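Local coordinates for protein putative polyketide biosynthesis enoyl-CoA hydratase homolog pksH (Bacillus subtilis, PDB 3HP0) that dehydrates the carrier-tethered (S)-3-hydroxy-3-methylglutaryl group to a 3-methylglutaconyl moiety during synthesis of the antibiotic bacillaene, at residues A[89-97]-A[114-123]. Sequence-based numbering, arbitrary orientation.
Sequences LYDLWMKLQ and GGLGFVSATD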
# COMPACT_ATOMS: atom_id res chain seq x y z
N LEU A 89 -4.13 8.94 3.07
CA LEU A 89 -3.53 7.67 2.67
C LEU A 89 -4.37 6.50 3.17
O LEU A 89 -4.65 5.55 2.43
CB LEU A 89 -2.11 7.56 3.24
CG LEU A 89 -1.37 6.26 2.91
CD1 LEU A 89 -1.14 6.19 1.40
CD2 LEU A 89 -0.03 6.21 3.65
N TYR A 90 -4.78 6.56 4.44
CA TYR A 90 -5.57 5.49 5.02
C TYR A 90 -6.89 5.31 4.29
O TYR A 90 -7.28 4.18 3.97
CB TYR A 90 -5.84 5.77 6.50
CG TYR A 90 -6.21 4.53 7.30
CD1 TYR A 90 -5.23 3.84 8.03
CD2 TYR A 90 -7.53 4.07 7.36
CE1 TYR A 90 -5.55 2.74 8.79
CE2 TYR A 90 -7.86 2.95 8.13
CZ TYR A 90 -6.87 2.30 8.85
OH TYR A 90 -7.20 1.24 9.66
N ASP A 91 -7.57 6.42 4.00
CA ASP A 91 -8.85 6.37 3.30
C ASP A 91 -8.70 5.86 1.88
O ASP A 91 -9.61 5.22 1.35
CB ASP A 91 -9.52 7.74 3.29
CG ASP A 91 -10.05 8.12 4.65
OD1 ASP A 91 -10.64 7.23 5.31
OD2 ASP A 91 -9.90 9.29 5.06
N LEU A 92 -7.56 6.14 1.27
CA LEU A 92 -7.26 5.67 -0.08
C LEU A 92 -7.18 4.15 -0.03
O LEU A 92 -7.83 3.45 -0.82
CB LEU A 92 -5.93 6.24 -0.54
CG LEU A 92 -5.29 5.69 -1.81
CD1 LEU A 92 -6.26 5.77 -2.98
CD2 LEU A 92 -4.03 6.49 -2.09
N TRP A 93 -6.40 3.62 0.91
CA TRP A 93 -6.27 2.18 1.03
C TRP A 93 -7.63 1.57 1.34
O TRP A 93 -7.93 0.45 0.91
CB TRP A 93 -5.27 1.82 2.13
CG TRP A 93 -3.84 2.12 1.74
CD1 TRP A 93 -3.35 2.30 0.48
CD2 TRP A 93 -2.72 2.25 2.62
NE1 TRP A 93 -2.00 2.54 0.52
CE2 TRP A 93 -1.58 2.51 1.82
CE3 TRP A 93 -2.56 2.17 4.02
CZ2 TRP A 93 -0.31 2.69 2.37
CZ3 TRP A 93 -1.30 2.35 4.56
CH2 TRP A 93 -0.18 2.60 3.74
N MSE A 94 -8.46 2.30 2.08
CA MSE A 94 -9.80 1.81 2.41
C MSE A 94 -10.67 1.77 1.15
O MSE A 94 -11.46 0.86 0.96
CB MSE A 94 -10.48 2.70 3.45
CG MSE A 94 -9.88 2.61 4.84
SE MSE A 94 -11.16 3.17 6.20
CE MSE A 94 -12.05 1.46 6.45
N LYS A 95 -10.50 2.78 0.31
CA LYS A 95 -11.26 2.90 -0.93
C LYS A 95 -10.97 1.67 -1.80
O LYS A 95 -11.89 1.07 -2.38
CB LYS A 95 -10.85 4.18 -1.67
CG LYS A 95 -11.92 4.80 -2.55
CD LYS A 95 -13.01 5.44 -1.70
CE LYS A 95 -13.73 6.55 -2.46
NZ LYS A 95 -14.71 7.30 -1.59
N LEU A 96 -9.69 1.31 -1.90
CA LEU A 96 -9.28 0.16 -2.68
C LEU A 96 -10.05 -1.07 -2.26
O LEU A 96 -10.40 -1.91 -3.09
CB LEU A 96 -7.79 -0.09 -2.51
CG LEU A 96 -6.77 0.58 -3.43
CD1 LEU A 96 -7.39 1.69 -4.26
CD2 LEU A 96 -5.65 1.10 -2.57
N GLN A 97 -10.32 -1.19 -0.96
CA GLN A 97 -11.06 -2.35 -0.44
C GLN A 97 -12.58 -2.19 -0.56
O GLN A 97 -13.32 -3.17 -0.50
CB GLN A 97 -10.79 -2.55 1.04
CG GLN A 97 -9.39 -2.83 1.44
CD GLN A 97 -9.35 -3.46 2.82
OE1 GLN A 97 -9.72 -2.83 3.82
NE2 GLN A 97 -8.92 -4.72 2.88
N GLY A 114 4.37 0.61 3.24
CA GLY A 114 3.99 1.74 2.41
C GLY A 114 3.46 1.11 1.14
O GLY A 114 2.29 1.27 0.79
N GLY A 115 4.35 0.41 0.45
CA GLY A 115 3.92 -0.29 -0.74
C GLY A 115 3.12 -1.45 -0.17
O GLY A 115 2.20 -1.97 -0.80
N LEU A 116 3.46 -1.82 1.06
CA LEU A 116 2.78 -2.90 1.75
C LEU A 116 1.33 -2.52 2.01
O LEU A 116 0.43 -3.37 1.93
CB LEU A 116 3.51 -3.20 3.07
CG LEU A 116 3.29 -4.63 3.55
CD1 LEU A 116 3.40 -5.60 2.36
CD2 LEU A 116 4.32 -4.97 4.61
N GLY A 117 1.10 -1.25 2.34
CA GLY A 117 -0.26 -0.80 2.55
C GLY A 117 -1.05 -1.10 1.29
O GLY A 117 -2.06 -1.81 1.31
N PHE A 118 -0.56 -0.57 0.17
CA PHE A 118 -1.19 -0.77 -1.14
C PHE A 118 -1.47 -2.24 -1.47
O PHE A 118 -2.60 -2.59 -1.79
CB PHE A 118 -0.31 -0.15 -2.24
CG PHE A 118 -0.40 1.34 -2.32
CD1 PHE A 118 -1.49 1.95 -2.94
CD2 PHE A 118 0.59 2.16 -1.76
CE1 PHE A 118 -1.60 3.34 -3.00
CE2 PHE A 118 0.48 3.56 -1.81
CZ PHE A 118 -0.62 4.15 -2.44
N VAL A 119 -0.45 -3.09 -1.40
CA VAL A 119 -0.62 -4.50 -1.73
C VAL A 119 -1.63 -5.22 -0.83
O VAL A 119 -2.41 -6.05 -1.30
CB VAL A 119 0.73 -5.24 -1.67
CG1 VAL A 119 0.52 -6.72 -1.88
CG2 VAL A 119 1.69 -4.69 -2.73
N SER A 120 -1.61 -4.88 0.45
CA SER A 120 -2.50 -5.50 1.42
C SER A 120 -3.94 -5.08 1.20
O SER A 120 -4.85 -5.89 1.34
CB SER A 120 -2.10 -5.10 2.85
OG SER A 120 -0.74 -5.40 3.11
N ALA A 121 -4.13 -3.80 0.87
CA ALA A 121 -5.45 -3.23 0.67
C ALA A 121 -6.17 -3.67 -0.60
O ALA A 121 -7.41 -3.80 -0.59
CB ALA A 121 -5.35 -1.71 0.68
N THR A 122 -5.43 -3.91 -1.68
CA THR A 122 -6.06 -4.31 -2.92
C THR A 122 -6.81 -5.61 -2.71
O THR A 122 -6.45 -6.42 -1.86
CB THR A 122 -5.01 -4.46 -4.08
OG1 THR A 122 -4.03 -5.47 -3.78
CG2 THR A 122 -4.30 -3.11 -4.31
N ASP A 123 -7.89 -5.79 -3.47
CA ASP A 123 -8.71 -7.00 -3.38
C ASP A 123 -7.90 -8.23 -3.77
O ASP A 123 -8.14 -9.32 -3.25
CB ASP A 123 -9.90 -6.91 -4.33
CG ASP A 123 -10.89 -5.84 -3.94
OD1 ASP A 123 -11.43 -5.90 -2.81
OD2 ASP A 123 -11.14 -4.94 -4.77
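Trp93 drives its indole edge into the face of Phe118, a T-shaped pair with planes at 81° and NE1 poised 3.3 Å above the centre of the phenyl ring. With CG anti to the carbonyl carbon (chi1 -71°), Trp93 carries its indole across to helix 115-121. One face lies flat on that backbone, Gly117 having no side chain to hold it off: Gly117 CA makes a CH-pi contact 3.5 Å from the six-membered ring centroid. Leu89 CG, one turn back from Trp93, lies over the opposite face near its rim.

Phe118 is a knob in a hole formed by Leu89, Leu92, Trp93 and Leu96; Leu92 CD2 reaches its CE1 at 4.1 Å. Toward the C-terminal end of helix 115-121, Ala121 CB nestles 3.8 Å from Trp93 CB.

Asp123 OD2 salt-bridges Lys211 NZ and accepts a hydrogen bond from Thr103 N; Thr103 OG1 bonds Leu96 O, joining both segments to strand 102-107.

The helices run nearly parallel (24°, axes 9.0 Å apart) in the core of this crotonase fold, with N-cap Gly114 close to active-site Glu137. Helix 34-48 packs on Leu89, Leu92 and Leu96; strands 102-107 and 110-112 connect the pair, 102-107 lying parallel beside 124-127.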